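PDB 4FB4: putative branched-chain amino acid transport system substrate-binding protein from Rhodopseudomonas palustris, which probably serves as the substrate-capturing component of an ABC-type uptake system, here holding caffeic acid in the cleft between its two alpha/beta lobes. Local coordinates for residues E32-E37 / H286-F291; P80-V85 / A98-P103; F172-T177 / G197-A202. All coordinates share one frame; numbering follows the deposited sequence.

Contact 1 (E32-E37 / H286-F291); sequences EFVAKE and HSFDAF. With DHC (caffeic acid), chain B.
Val34 and Phe288 mark the closest passage of the two backbones, CA to CA 6.1 Å, where the irregular connection after helix 21-30 runs past helix 282-302 in one alpha/beta lobe of the periplasmic binding protein fold. No hydrogen bond crosses between the segments, and the contact is carried by apolar groups. Val34 CG2 sits over a face of the Phe291 ring, 3.6 Å from the centroid and only 11° off the ring normal, a clear CH-pi contact. With CG1 anti to the carbonyl carbon (chi1 -62°), the other methyl is turned to the helix: Val34 CG1 lies 3.9 Å from Phe288 CA and 4.1 Å from Phe288 CD1. Phe291 projects from the helix onto the sheet, touching Leu43, Val45 and Met74, with Val34 over one face. Lys36 NZ hydrogen-bonds Val34 O at 3.0 Å, tilted 34° out of the carbonyl plane, and also Leu31 O. At the other end of the helical segment His286 faces the ligand cleft, where its NE2 shares a 2.8 Å hydrogen bond with O4' of caffeic acid, met at the edge of the imidazole.

Contact 2 (P80-V85 / A98-P103); sequences PPTVAV and ALAPLP. With DHC (caffeic acid), chain B.
Thr82 OG1, packed 3.5 Å from Ala100 CB, is gripped by two backbone groups: it receives the N-H of Ser76 and donates a hydrogen bond to Val78 O, four residues back, just before helix 79-92. This is the helix of a beta-alpha-beta unit, and the loop 98-103 leaves the second strand of that unit, 96-98, to pass alongside the helix's first turns. The torsion of Thr82 divides its two branches neatly: the hydroxyl lies beside the backbone N (chi1 -61°), while CG2 is anti to that N and drops onto the loop. There Thr82 CG2 meets Ala98 CB at 3.5 Å and Leu102 CD2 at 4.1 Å. A valine here would probably leave Ser76 N and Val78 O without their shared partner, loosening the turn into the helix. Further along, Val83 CG2 rests 4.0 Å from Pro103 CD, the two side chains crossing at about a right angle, and 4.2 Å from Leu102 CB. Pro101, pointing away from the helix, meets the ligand: Pro101 CD touches caffeic acid C6' at 3.4 Å, and the O3' hydroxyl makes a weak bond of 3.4 Å to Leu99 O. No hydrogen bond joins 80-85 to 98-103; one step earlier on the helix, Thr79 OG1 bonds to Pro101 O. Thr82 OG1 turns to Ser76 and Val78, and Leu102 O to Tyr341 OH, so these segments are held by the fit of apolar groups, with the polar ties placed around them.

Contact 3 (F172-T177 / G197-A202); sequences FARPDT and GASGTA. With DHC (caffeic acid), chain B; GOL (glycerol), chain C.
Arg174 reaches along segment 197-202 toward Ser199, while its backbone O lies 4.2 Å from Ala202 CB. From CB the chain leaves with CG anti to the carbonyl carbon (chi1 -70°) and stays extended as far as NE, which carries the guanidinium out to the ligand. Arg174 CD passes 3.6 Å from O1 of a bound glycerol, probably a leftover of crystallisation. NE is taken by Asp145 in a salt bridge, a second-shell carboxylate that helps fix the rotation of the group. The two terminal nitrogens then meet the carboxylate of caffeic acid side by side: Arg174 NH1 to O1 at 2.9 Å (157°) and Arg174 NH2 to O2 at 2.8 Å (166°). NH2 also donates a hydrogen bond to glycerol O1, which lies at the edge of the guanidinium. On the ligand's O2 a second donor arrives across the contact, Ser199 OG at 2.7 Å, and that hydroxyl is bonded to Tyr143 OH as well. One carboxylate oxygen is thus held by two side chains, an arrangement likely to favour an ionised acid. Glycerol's other two hydroxyls accept from Thr201 N and Ala202 N. Behind this polar front Phe172 sets its ring against the alanines, CZ 4.0 Å from Ala198 CB and CE2 4.2 Å from Ala202 CB. The two segments begin at the ends of strands 165-172 and 193-197, which flank strand 137-143 in the sheet of this lobe; Phe172 also packs on Ile141 and Tyr143 of that middle strand and on Pro206 of helix 200-212.

Starting at the N terminus, the chain first meets 32-37, whose partner comes only at 286-291, so contact 1 closes a loop that holds both others. Inside it, contact 2 closes early, tying a helix to the loop after the next strand of the first sheet. The chain then passes into the other lobe, where contact 3, in series with contact 2, joins the ends of two strands of the second sheet. The chain is back in the first lobe by the time helix 282-302 supplies 286-291. Contacts 1 and 2 touch through His286 O and Leu99 CD2, contacts 2 and 3 through Pro80 and Arg174. Contacts 1 and 3, centres about 28 Å apart, meet only through caffeic acid.

Contact 1 (E32-E37 / H286-F291)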
loop_
_atom_site.group_PDB
_atom_site.type_symbol
_atom_site.label_atom_id
_atom_site.label_comp_id
_atom_site.label_asym_id
_atom_site.label_seq_id
_atom_site.Cartn_x
_atom_site.Cartn_y
_atom_site.Cartn_z
ATOM N N GLU A 32 -3.979 14.633 -9.440
ATOM C CA GLU A 32 -4.166 16.058 -9.691
ATOM C C GLU A 32 -2.960 16.851 -9.197
ATOM O O GLU A 32 -2.665 17.917 -9.718
ATOM C CB GLU A 32 -5.478 16.586 -9.016
ATOM C CG GLU A 32 -5.777 18.030 -9.363
ATOM C CD GLU A 32 -7.078 18.611 -8.772
ATOM O OE1 GLU A 32 -7.936 17.832 -8.295
ATOM O OE2 GLU A 32 -7.233 19.881 -8.800
ATOM N N PHE A 33 -2.246 16.329 -8.198
ATOM C CA PHE A 33 -1.225 17.072 -7.521
ATOM C C PHE A 33 0.197 16.643 -7.835
ATOM O O PHE A 33 1.099 17.083 -7.164
ATOM C CB PHE A 33 -1.456 17.019 -6.014
ATOM C CG PHE A 33 -2.877 17.296 -5.645
ATOM C CD1 PHE A 33 -3.442 18.515 -5.985
ATOM C CD2 PHE A 33 -3.645 16.341 -5.016
ATOM C CE1 PHE A 33 -4.780 18.762 -5.687
ATOM C CE2 PHE A 33 -4.995 16.584 -4.739
ATOM C CZ PHE A 33 -5.537 17.798 -5.070
ATOM N N VAL A 34 0.403 15.788 -8.834
ATOM C CA VAL A 34 1.756 15.338 -9.161
ATOM C C VAL A 34 2.310 16.152 -10.336
ATOM O O VAL A 34 1.590 16.915 -10.984
ATOM C CB VAL A 34 1.786 13.807 -9.482
ATOM C CG1 VAL A 34 1.339 12.968 -8.245
ATOM C CG2 VAL A 34 1.008 13.479 -10.753
ATOM N N ALA A 35 3.599 15.966 -10.638
ATOM C CA ALA A 35 4.211 16.673 -11.754
ATOM C C ALA A 35 3.464 16.431 -13.076
ATOM O O ALA A 35 3.031 15.322 -13.357
ATOM C CB ALA A 35 5.697 16.242 -11.896
ATOM N N LYS A 36 3.333 17.479 -13.889
ATOM C CA LYS A 36 2.793 17.375 -15.233
ATOM C C LYS A 36 3.871 17.275 -16.348
ATOM O O LYS A 36 3.535 16.955 -17.522
ATOM C CB LYS A 36 1.869 18.554 -15.492
ATOM C CG LYS A 36 0.828 18.796 -14.374
ATOM C CD LYS A 36 -0.414 17.955 -14.601
ATOM C CE LYS A 36 -1.386 17.845 -13.408
ATOM N NZ LYS A 36 -1.054 16.705 -12.462
ATOM N N GLU A 37 5.126 17.481 -15.961
ATOM C CA GLU A 37 6.303 17.481 -16.880
ATOM C C GLU A 37 7.503 17.070 -16.070
ATOM O O GLU A 37 7.572 17.426 -14.911
ATOM C CB GLU A 37 6.632 18.900 -17.365
ATOM C CG GLU A 37 5.620 19.635 -18.237
ATOM C CD GLU A 37 6.237 20.837 -18.992
ATOM O OE1 GLU A 37 7.460 21.143 -18.824
ATOM O OE2 GLU A 37 5.485 21.495 -19.759
ATOM N N HIS A 286 0.584 6.840 -1.976
ATOM C CA HIS A 286 1.355 5.908 -2.813
ATOM C C HIS A 286 1.495 6.383 -4.232
ATOM O O HIS A 286 2.580 6.250 -4.853
ATOM C CB HIS A 286 0.786 4.478 -2.794
ATOM C CG HIS A 286 0.788 3.838 -1.455
ATOM N ND1 HIS A 286 1.807 3.935 -0.614
ATOM C CD2 HIS A 286 -0.154 3.058 -0.830
ATOM C CE1 HIS A 286 1.511 3.291 0.532
ATOM N NE2 HIS A 286 0.334 2.729 0.385
ATOM N N SER A 287 0.397 6.842 -4.821
ATOM C CA SER A 287 0.500 7.380 -6.176
ATOM C C SER A 287 1.330 8.688 -6.229
ATOM O O SER A 287 2.159 8.882 -7.128
ATOM C CB SER A 287 -0.885 7.529 -6.847
ATOM O OG SER A 287 -1.676 8.440 -6.186
ATOM N N PHE A 288 1.150 9.561 -5.246
ATOM C CA PHE A 288 1.944 10.767 -5.139
ATOM C C PHE A 288 3.447 10.421 -5.058
ATOM O O PHE A 288 4.261 11.008 -5.781
ATOM C CB PHE A 288 1.499 11.539 -3.928
ATOM C CG PHE A 288 2.212 12.839 -3.700
ATOM C CD1 PHE A 288 1.774 14.007 -4.314
ATOM C CD2 PHE A 288 3.290 12.910 -2.851
ATOM C CE1 PHE A 288 2.415 15.193 -4.088
ATOM C CE2 PHE A 288 3.921 14.105 -2.613
ATOM C CZ PHE A 288 3.464 15.252 -3.228
ATOM N N ASP A 289 3.780 9.438 -4.224
ATOM C CA ASP A 289 5.147 9.001 -4.034
ATOM C C ASP A 289 5.760 8.350 -5.259
ATOM O O ASP A 289 6.937 8.524 -5.504
ATOM C CB ASP A 289 5.263 8.045 -2.864
ATOM C CG ASP A 289 5.061 8.764 -1.511
ATOM O OD1 ASP A 289 4.869 10.035 -1.460
ATOM O OD2 ASP A 289 5.089 8.066 -0.475
ATOM N N ALA A 290 4.984 7.581 -5.993
ATOM C CA ALA A 290 5.422 7.035 -7.289
ATOM C C ALA A 290 5.906 8.135 -8.207
ATOM O O ALA A 290 6.919 7.978 -8.909
ATOM C CB ALA A 290 4.277 6.238 -7.948
ATOM N N PHE A 291 5.205 9.261 -8.242
ATOM C CA PHE A 291 5.672 10.356 -9.034
ATOM C C PHE A 291 6.956 11.035 -8.496
ATOM O O PHE A 291 7.826 11.491 -9.292
ATOM C CB PHE A 291 4.542 11.336 -9.338
ATOM C CG PHE A 291 3.674 10.872 -10.467
ATOM C CD1 PHE A 291 2.693 9.901 -10.257
ATOM C CD2 PHE A 291 3.837 11.378 -11.733
ATOM C CE1 PHE A 291 1.896 9.455 -11.305
ATOM C CE2 PHE A 291 3.034 10.976 -12.785
ATOM C CZ PHE A 291 2.068 10.014 -12.584
HETATM C C1 DHC B . -4.967 -5.761 -0.518
HETATM O O1 DHC B . -4.660 -6.630 -1.340
HETATM C C2 DHC B . -3.967 -4.896 0.159
HETATM C C3 DHC B . -4.159 -3.601 0.033
HETATM C "C1'" DHC B . -3.163 -2.562 0.541
HETATM C "C2'" DHC B . -3.042 -1.385 -0.172
HETATM C "C3'" DHC B . -2.143 -0.413 0.207
HETATM C "C4'" DHC B . -1.281 -0.580 1.376
HETATM C "C5'" DHC B . -1.384 -1.780 2.080
HETATM C "C6'" DHC B . -2.321 -2.745 1.632
HETATM O "O4'" DHC B . -0.425 0.428 1.711
HETATM O "O3'" DHC B . -2.105 0.736 -0.518
HETATM O O2 DHC B . -6.169 -5.488 -0.293
#

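Contact 2 (P80-V85 / A98-P103)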
loop_
_atom_site.group_PDB
_atom_site.type_symbol
_atom_site.label_atom_id
_atom_site.label_comp_id
_atom_site.label_asym_id
_atom_site.label_seq_id
_atom_site.Cartn_x
_atom_site.Cartn_y
_atom_site.Cartn_z
ATOM N N PRO A 80 -4.224 -8.809 -5.639
ATOM C CA PRO A 80 -4.353 -9.766 -6.814
ATOM C C PRO A 80 -4.178 -9.140 -8.189
ATOM O O PRO A 80 -3.447 -9.724 -9.021
ATOM C CB PRO A 80 -5.748 -10.414 -6.627
ATOM C CG PRO A 80 -6.023 -10.223 -5.141
ATOM C CD PRO A 80 -5.372 -8.929 -4.733
ATOM N N PRO A 81 -4.801 -7.959 -8.451
ATOM C CA PRO A 81 -4.503 -7.350 -9.730
ATOM C C PRO A 81 -3.072 -6.813 -9.828
ATOM O O PRO A 81 -2.552 -6.708 -10.913
ATOM C CB PRO A 81 -5.538 -6.216 -9.864
ATOM C CG PRO A 81 -6.026 -5.957 -8.469
ATOM C CD PRO A 81 -5.913 -7.284 -7.761
ATOM N N THR A 82 -2.441 -6.481 -8.695
ATOM C CA THR A 82 -1.082 -6.014 -8.708
ATOM C C THR A 82 -0.138 -7.116 -9.173
ATOM O O THR A 82 0.820 -6.846 -9.932
ATOM C CB THR A 82 -0.674 -5.407 -7.353
ATOM O OG1 THR A 82 -1.562 -4.293 -7.124
ATOM C CG2 THR A 82 0.778 -4.880 -7.395
ATOM N N VAL A 83 -0.393 -8.331 -8.732
ATOM C CA VAL A 83 0.356 -9.478 -9.198
ATOM C C VAL A 83 0.208 -9.656 -10.699
ATOM O O VAL A 83 1.191 -9.907 -11.449
ATOM C CB VAL A 83 -0.086 -10.750 -8.462
ATOM C CG1 VAL A 83 0.439 -11.989 -9.166
ATOM C CG2 VAL A 83 0.322 -10.689 -6.961
ATOM N N ALA A 84 -1.028 -9.546 -11.173
ATOM C CA ALA A 84 -1.284 -9.572 -12.623
ATOM C C ALA A 84 -0.500 -8.502 -13.412
ATOM O O ALA A 84 0.129 -8.830 -14.428
ATOM C CB ALA A 84 -2.798 -9.446 -12.896
ATOM N N VAL A 85 -0.482 -7.234 -12.944
ATOM C CA VAL A 85 0.250 -6.169 -13.616
ATOM C C VAL A 85 1.744 -6.496 -13.676
ATOM O O VAL A 85 2.413 -6.369 -14.767
ATOM C CB VAL A 85 -0.003 -4.801 -12.945
ATOM C CG1 VAL A 85 0.848 -3.686 -13.585
ATOM C CG2 VAL A 85 -1.516 -4.465 -13.043
ATOM N N ALA A 98 4.347 -0.779 -8.228
ATOM C CA ALA A 98 3.165 -1.381 -7.610
ATOM C C ALA A 98 2.587 -0.420 -6.573
ATOM O O ALA A 98 3.331 0.156 -5.832
ATOM C CB ALA A 98 3.564 -2.727 -6.963
ATOM N N LEU A 99 1.253 -0.243 -6.544
ATOM C CA LEU A 99 0.559 0.563 -5.569
ATOM C C LEU A 99 -0.136 -0.252 -4.477
ATOM O O LEU A 99 -0.919 0.303 -3.683
ATOM C CB LEU A 99 -0.422 1.538 -6.277
ATOM C CG LEU A 99 0.179 2.483 -7.332
ATOM C CD1 LEU A 99 -0.859 3.414 -7.989
ATOM C CD2 LEU A 99 1.319 3.275 -6.738
ATOM N N ALA A 100 0.116 -1.567 -4.446
ATOM C CA ALA A 100 -0.335 -2.465 -3.387
ATOM C C ALA A 100 0.843 -3.398 -3.071
ATOM O O ALA A 100 1.753 -3.574 -3.900
ATOM C CB ALA A 100 -1.569 -3.268 -3.821
ATOM N N PRO A 101 0.884 -3.946 -1.850
ATOM C CA PRO A 101 1.964 -4.845 -1.562
ATOM C C PRO A 101 1.793 -6.091 -2.459
ATOM O O PRO A 101 0.681 -6.444 -2.902
ATOM C CB PRO A 101 1.780 -5.195 -0.071
ATOM C CG PRO A 101 0.813 -4.234 0.473
ATOM C CD PRO A 101 -0.017 -3.759 -0.677
ATOM N N LEU A 102 2.882 -6.711 -2.812
ATOM C CA LEU A 102 2.777 -7.963 -3.497
ATOM C C LEU A 102 3.979 -8.776 -3.194
ATOM O O LEU A 102 5.011 -8.207 -2.832
ATOM C CB LEU A 102 2.680 -7.759 -4.989
ATOM C CG LEU A 102 3.957 -7.469 -5.750
ATOM C CD1 LEU A 102 3.639 -7.908 -7.166
ATOM C CD2 LEU A 102 4.275 -5.990 -5.591
ATOM N N PRO A 103 3.836 -10.099 -3.340
ATOM C CA PRO A 103 4.918 -11.035 -3.179
ATOM C C PRO A 103 5.897 -10.907 -4.330
ATOM O O PRO A 103 5.575 -11.179 -5.483
ATOM C CB PRO A 103 4.250 -12.430 -3.170
ATOM C CG PRO A 103 2.825 -12.215 -3.572
ATOM C CD PRO A 103 2.535 -10.746 -3.629
HETATM C C1 DHC B . -4.967 -5.761 -0.518
HETATM O O1 DHC B . -4.660 -6.630 -1.340
HETATM C C2 DHC B . -3.967 -4.896 0.159
HETATM C C3 DHC B . -4.159 -3.601 0.033
HETATM C "C1'" DHC B . -3.163 -2.562 0.541
HETATM C "C2'" DHC B . -3.042 -1.385 -0.172
HETATM C "C3'" DHC B . -2.143 -0.413 0.207
HETATM C "C4'" DHC B . -1.281 -0.580 1.376
HETATM C "C5'" DHC B . -1.384 -1.780 2.080
HETATM C "C6'" DHC B . -2.321 -2.745 1.632
HETATM O "O4'" DHC B . -0.425 0.428 1.711
HETATM O "O3'" DHC B . -2.105 0.736 -0.518
HETATM O O2 DHC B . -6.169 -5.488 -0.293
#

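Contact 3 (F172-T177 / G197-A202)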
loop_
_atom_site.group_PDB
_atom_site.type_symbol
_atom_site.label_atom_id
_atom_site.label_comp_id
_atom_site.label_asym_id
_atom_site.label_seq_id
_atom_site.Cartn_x
_atom_site.Cartn_y
_atom_site.Cartn_z
ATOM N N PHE A 172 -11.673 -15.223 5.120
ATOM C CA PHE A 172 -12.892 -14.847 4.401
ATOM C C PHE A 172 -12.557 -14.294 3.026
ATOM O O PHE A 172 -11.406 -13.946 2.744
ATOM C CB PHE A 172 -13.736 -13.877 5.228
ATOM C CG PHE A 172 -13.138 -12.505 5.414
ATOM C CD1 PHE A 172 -12.047 -12.303 6.228
ATOM C CD2 PHE A 172 -13.728 -11.395 4.821
ATOM C CE1 PHE A 172 -11.521 -11.046 6.416
ATOM C CE2 PHE A 172 -13.217 -10.129 5.016
ATOM C CZ PHE A 172 -12.094 -9.957 5.812
ATOM N N ALA A 173 -13.576 -14.224 2.173
ATOM C CA ALA A 173 -13.407 -13.720 0.822
ATOM C C ALA A 173 -13.743 -12.232 0.793
ATOM O O ALA A 173 -14.630 -11.771 1.506
ATOM C CB ALA A 173 -14.249 -14.503 -0.184
ATOM N N ARG A 174 -13.020 -11.488 -0.038
ATOM C CA ARG A 174 -13.189 -10.049 -0.085
ATOM C C ARG A 174 -14.625 -9.612 -0.161
ATOM O O ARG A 174 -14.988 -8.684 0.549
ATOM C CB ARG A 174 -12.432 -9.438 -1.258
ATOM C CG ARG A 174 -10.942 -9.482 -1.070
ATOM C CD ARG A 174 -10.193 -8.957 -2.266
ATOM N NE ARG A 174 -8.762 -9.222 -2.064
ATOM C CZ ARG A 174 -7.870 -8.325 -1.657
ATOM N NH1 ARG A 174 -6.622 -8.696 -1.483
ATOM N NH2 ARG A 174 -8.199 -7.053 -1.491
ATOM N N PRO A 175 -15.451 -10.274 -1.015
ATOM C CA PRO A 175 -16.849 -9.832 -1.204
ATOM C C PRO A 175 -17.828 -10.225 -0.104
ATOM O O PRO A 175 -18.961 -9.785 -0.132
ATOM C CB PRO A 175 -17.267 -10.517 -2.519
ATOM C CG PRO A 175 -16.000 -11.073 -3.134
ATOM C CD PRO A 175 -15.093 -11.353 -1.966
ATOM N N ASP A 176 -17.412 -11.054 0.839
ATOM C CA ASP A 176 -18.310 -11.592 1.857
ATOM C C ASP A 176 -18.988 -10.475 2.664
ATOM O O ASP A 176 -18.315 -9.540 3.075
ATOM C CB ASP A 176 -17.541 -12.537 2.790
ATOM C CG ASP A 176 -17.164 -13.869 2.121
ATOM O OD1 ASP A 176 -17.526 -14.109 0.929
ATOM O OD2 ASP A 176 -16.469 -14.676 2.777
ATOM N N THR A 177 -20.305 -10.554 2.868
ATOM C CA THR A 177 -21.006 -9.577 3.732
ATOM C C THR A 177 -21.113 -10.018 5.187
ATOM O O THR A 177 -21.489 -9.226 6.051
ATOM C CB THR A 177 -22.444 -9.301 3.254
ATOM O OG1 THR A 177 -23.159 -10.540 3.162
ATOM C CG2 THR A 177 -22.436 -8.576 1.913
ATOM N N GLY A 197 -6.166 -9.336 8.808
ATOM C CA GLY A 197 -5.446 -9.201 7.548
ATOM C C GLY A 197 -6.351 -8.822 6.390
ATOM O O GLY A 197 -6.699 -9.660 5.535
ATOM N N ALA A 198 -6.722 -7.552 6.329
ATOM C CA ALA A 198 -7.662 -7.091 5.333
ATOM C C ALA A 198 -7.385 -5.629 4.970
ATOM O O ALA A 198 -6.343 -5.061 5.336
ATOM C CB ALA A 198 -9.094 -7.248 5.870
ATOM N N SER A 199 -8.293 -5.038 4.227
ATOM C CA SER A 199 -8.080 -3.677 3.738
ATOM C C SER A 199 -9.401 -2.989 3.470
ATOM O O SER A 199 -10.444 -3.643 3.324
ATOM C CB SER A 199 -7.236 -3.714 2.497
ATOM O OG SER A 199 -7.898 -4.398 1.445
ATOM N N GLY A 200 -9.337 -1.667 3.461
ATOM C CA GLY A 200 -10.429 -0.848 3.030
ATOM C C GLY A 200 -11.694 -1.121 3.807
ATOM O O GLY A 200 -11.654 -1.290 5.008
ATOM N N THR A 201 -12.814 -1.181 3.107
ATOM C CA THR A 201 -14.114 -1.501 3.726
ATOM C C THR A 201 -14.157 -2.869 4.425
ATOM O O THR A 201 -14.642 -2.972 5.563
ATOM C CB THR A 201 -15.217 -1.411 2.644
ATOM O OG1 THR A 201 -15.203 -0.065 2.158
ATOM C CG2 THR A 201 -16.627 -1.755 3.205
ATOM N N ALA A 202 -13.678 -3.908 3.742
ATOM C CA ALA A 202 -13.649 -5.254 4.305
ATOM C C ALA A 202 -12.943 -5.277 5.653
ATOM O O ALA A 202 -13.343 -6.056 6.527
ATOM C CB ALA A 202 -12.978 -6.232 3.339
HETATM C C1 DHC B . -4.967 -5.761 -0.518
HETATM O O1 DHC B . -4.660 -6.630 -1.340
HETATM C C2 DHC B . -3.967 -4.896 0.159
HETATM C C3 DHC B . -4.159 -3.601 0.033
HETATM C "C1'" DHC B . -3.163 -2.562 0.541
HETATM C "C2'" DHC B . -3.042 -1.385 -0.172
HETATM C "C3'" DHC B . -2.143 -0.413 0.207
HETATM C "C4'" DHC B . -1.281 -0.580 1.376
HETATM C "C5'" DHC B . -1.384 -1.780 2.080
HETATM C "C6'" DHC B . -2.321 -2.745 1.632
HETATM O "O4'" DHC B . -0.425 0.428 1.711
HETATM O "O3'" DHC B . -2.105 0.736 -0.518
HETATM O O2 DHC B . -6.169 -5.488 -0.293
HETATM C C1 GOL C . -11.675 -5.343 -0.457
HETATM O O1 GOL C . -10.890 -5.452 -1.682
HETATM C C2 GOL C . -12.353 -3.959 -0.271
HETATM O O2 GOL C . -13.284 -3.978 0.834
HETATM C C3 GOL C . -11.424 -2.782 0.054
HETATM O O3 GOL C . -12.203 -1.564 0.319
#